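Poly-beta-hydroxybuterate polymerase (Cupriavidus necator, PDB 5T6O) polymerises hydroxybutyryl units into polyhydroxybutyrate without a template, the chain here being the catalytic domain of this class I synthase. Local coordinates at residues R300-S306 and R321-D327. The protein carries 1 engineered substitution. Numbering follows the deposited sequence.
Sequences RFVLGAS and RSHWTND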
loop_
_atom_site.group_PDB
_atom_site.type_symbol
_atom_site.label_atom_id
_atom_site.label_comp_id
_atom_site.label_asym_id
_atom_site.label_seq_id
_atom_site.Cartn_x
_atom_site.Cartn_y
_atom_site.Cartn_z
ATOM N N ARG A 300 -24.520 -0.753 13.531
ATOM C CA ARG A 300 -24.553 0.148 12.386
ATOM C C ARG A 300 -23.146 0.677 12.189
ATOM O O ARG A 300 -22.499 1.083 13.162
ATOM C CB ARG A 300 -25.532 1.304 12.615
ATOM C CG ARG A 300 -25.584 2.320 11.470
ATOM C CD ARG A 300 -26.860 3.158 11.555
ATOM N NE ARG A 300 -27.010 4.089 10.431
ATOM C CZ ARG A 300 -27.438 3.744 9.223
ATOM N NH1 ARG A 300 -27.758 2.481 8.959
ATOM N NH2 ARG A 300 -27.551 4.661 8.271
ATOM N N PHE A 301 -22.646 0.634 10.955
ATOM C CA PHE A 301 -21.343 1.222 10.657
ATOM C C PHE A 301 -21.522 2.372 9.677
ATOM O O PHE A 301 -22.216 2.226 8.664
ATOM C CB PHE A 301 -20.354 0.211 10.076
ATOM C CG PHE A 301 -18.970 0.784 9.917
ATOM C CD1 PHE A 301 -18.074 0.747 10.977
ATOM C CD2 PHE A 301 -18.585 1.392 8.731
ATOM C CE1 PHE A 301 -16.812 1.298 10.844
ATOM C CE2 PHE A 301 -17.323 1.944 8.587
ATOM C CZ PHE A 301 -16.437 1.897 9.651
ATOM N N VAL A 302 -20.887 3.504 9.971
ATOM C CA VAL A 302 -20.995 4.696 9.139
ATOM C C VAL A 302 -19.597 5.261 8.942
ATOM O O VAL A 302 -18.823 5.369 9.897
ATOM C CB VAL A 302 -21.946 5.740 9.753
ATOM C CG1 VAL A 302 -21.913 7.033 8.948
ATOM C CG2 VAL A 302 -23.365 5.180 9.821
ATOM N N LEU A 303 -19.266 5.582 7.695
ATOM C CA LEU A 303 -17.957 6.087 7.303
ATOM C C LEU A 303 -18.093 7.556 6.923
ATOM O O LEU A 303 -18.853 7.886 6.009
ATOM C CB LEU A 303 -17.422 5.287 6.114
ATOM C CG LEU A 303 -16.021 5.580 5.587
ATOM C CD1 LEU A 303 -15.009 5.328 6.685
ATOM C CD2 LEU A 303 -15.745 4.680 4.373
ATOM N N GLY A 304 -17.369 8.428 7.620
ATOM C CA GLY A 304 -17.318 9.830 7.253
ATOM C C GLY A 304 -16.133 10.105 6.348
ATOM O O GLY A 304 -15.116 9.436 6.419
ATOM N N ALA A 305 -16.276 11.103 5.480
ATOM C CA ALA A 305 -15.141 11.505 4.668
ATOM C C ALA A 305 -14.115 12.259 5.519
ATOM O O ALA A 305 -14.426 12.765 6.600
ATOM C CB ALA A 305 -15.595 12.383 3.497
ATOM N N SER A 306 -12.867 12.276 5.026
ATOM C CA SER A 306 -11.745 13.082 5.519
ATOM C C SER A 306 -11.014 12.448 6.707
ATOM O O SER A 306 -11.148 11.245 6.960
ATOM C CB SER A 306 -12.205 14.511 5.865
ATOM O OG SER A 306 -11.089 15.399 5.897
ATOM N N ARG A 321 -18.542 18.099 3.162
ATOM C CA ARG A 321 -18.063 16.721 3.063
ATOM C C ARG A 321 -19.191 15.750 2.733
ATOM O O ARG A 321 -20.180 16.139 2.103
ATOM C CB ARG A 321 -17.334 16.301 4.342
ATOM C CG ARG A 321 -16.314 17.355 4.839
ATOM C CD ARG A 321 -15.319 16.797 5.833
ATOM N NE ARG A 321 -14.338 17.815 6.208
ATOM C CZ ARG A 321 -13.292 18.158 5.466
ATOM N NH1 ARG A 321 -13.067 17.564 4.300
ATOM N NH2 ARG A 321 -12.470 19.108 5.891
ATOM N N SER A 322 -19.042 14.492 3.143
ATOM C CA SER A 322 -20.000 13.445 2.816
ATOM C C SER A 322 -19.791 12.292 3.794
ATOM O O SER A 322 -18.897 12.334 4.646
ATOM C CB SER A 322 -19.832 12.999 1.360
ATOM O OG SER A 322 -18.527 12.490 1.128
ATOM N N HIS A 323 -20.622 11.256 3.662
ATOM C CA HIS A 323 -20.487 10.049 4.473
ATOM C C HIS A 323 -21.163 8.896 3.743
ATOM O O HIS A 323 -22.027 9.104 2.887
ATOM C CB HIS A 323 -21.085 10.242 5.876
ATOM C CG HIS A 323 -22.566 10.481 5.869
ATOM N ND1 HIS A 323 -23.126 11.705 5.561
ATOM C CD2 HIS A 323 -23.603 9.649 6.131
ATOM C CE1 HIS A 323 -24.443 11.617 5.642
ATOM N NE2 HIS A 323 -24.758 10.377 5.982
ATOM N N TRP A 324 -20.749 7.674 4.076
ATOM C CA TRP A 324 -21.274 6.468 3.432
ATOM C C TRP A 324 -22.079 5.629 4.419
ATOM O O TRP A 324 -21.707 5.510 5.590
ATOM C CB TRP A 324 -20.148 5.583 2.881
ATOM C CG TRP A 324 -19.399 6.117 1.699
ATOM C CD1 TRP A 324 -19.578 5.773 0.380
ATOM C CD2 TRP A 324 -18.323 7.058 1.729
ATOM N NE1 TRP A 324 -18.678 6.455 -0.409
ATOM C CE2 TRP A 324 -17.902 7.254 0.393
ATOM C CE3 TRP A 324 -17.678 7.764 2.755
ATOM C CZ2 TRP A 324 -16.870 8.130 0.059
ATOM C CZ3 TRP A 324 -16.646 8.626 2.422
ATOM C CH2 TRP A 324 -16.253 8.803 1.080
ATOM N N THR A 325 -23.156 4.997 3.930
ATOM C CA THR A 325 -23.910 4.041 4.725
ATOM C C THR A 325 -24.075 2.743 3.944
ATOM O O THR A 325 -24.093 2.732 2.707
ATOM C CB THR A 325 -25.309 4.565 5.126
ATOM O OG1 THR A 325 -26.102 4.789 3.951
ATOM C CG2 THR A 325 -25.207 5.865 5.952
ATOM N N ASN A 326 -24.197 1.649 4.691
ATOM C CA ASN A 326 -24.519 0.342 4.118
ATOM C C ASN A 326 -25.019 -0.529 5.259
ATOM O O ASN A 326 -24.294 -0.736 6.236
ATOM C CB ASN A 326 -23.292 -0.279 3.432
ATOM C CG ASN A 326 -23.597 -1.617 2.744
ATOM O OD1 ASN A 326 -24.717 -2.133 2.801
ATOM N ND2 ASN A 326 -22.589 -2.173 2.070
ATOM N N ASP A 327 -26.258 -1.021 5.150
ATOM C CA ASP A 327 -26.841 -1.837 6.211
ATOM C C ASP A 327 -26.252 -3.239 6.259
ATOM O O ASP A 327 -26.285 -3.870 7.319
ATOM C CB ASP A 327 -28.360 -1.920 6.043
ATOM C CG ASP A 327 -29.059 -0.620 6.400
ATOM O OD1 ASP A 327 -28.363 0.378 6.689
ATOM O OD2 ASP A 327 -30.310 -0.590 6.380
HETATM O O HOH W 1 -28.764 3.175 5.737
HETATM O O HOH W 2 -24.615 2.271 7.559
HETATM O O HOH W 3 -24.610 -0.329 8.932
#
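Arg300 meets Asp327 in a salt bridge, NH1 to OD1 at 3.2 Å. The carboxylate oxygen lies in the guanidinium plane, but the bond is bent and reaches OD1 on its syn side 31° out of the carboxylate plane, the two flat groups standing 76° apart; a water joining NH2 to the same OD1 adds a second link. With CG anti to the backbone N (chi1 178°) and the chain extended from CG to NE, the guanidinium also comes to Thr325, where NH2 touches CG2 at 3.5 Å; NH2 pairs with Asp350 as well. At Phe301 the strands have parted: one water bridges Phe301 O to Asn326 N and another Phe301 N to Asn326 O, in place of direct backbone bonds. Leu303 and Trp324 form an antiparallel hydrogen-bonded pair, which joins strand 322-325 to strand 299-304 in the central sheet of the alpha/beta hydrolase fold. Leu303 N donates to Trp324 O at 3.2 Å; Trp324 N returns a bond to Leu303 O at 2.7 Å. Their side chains lie side by side, pointing the same way, Leu303 CG 3.9 Å from Trp324 CE3, and both touch Trp336 and Leu337 of helix 333-339. Ala305 N donates to Ser322 O at 3.0 Å, while its CB packs against Trp324 CZ3. Ser306 OG lies 3.3 Å above the guanidinium plane of Arg321, offset toward its rim; Arg321 NH1 pairs with Glu342 of a neighbouring subunit.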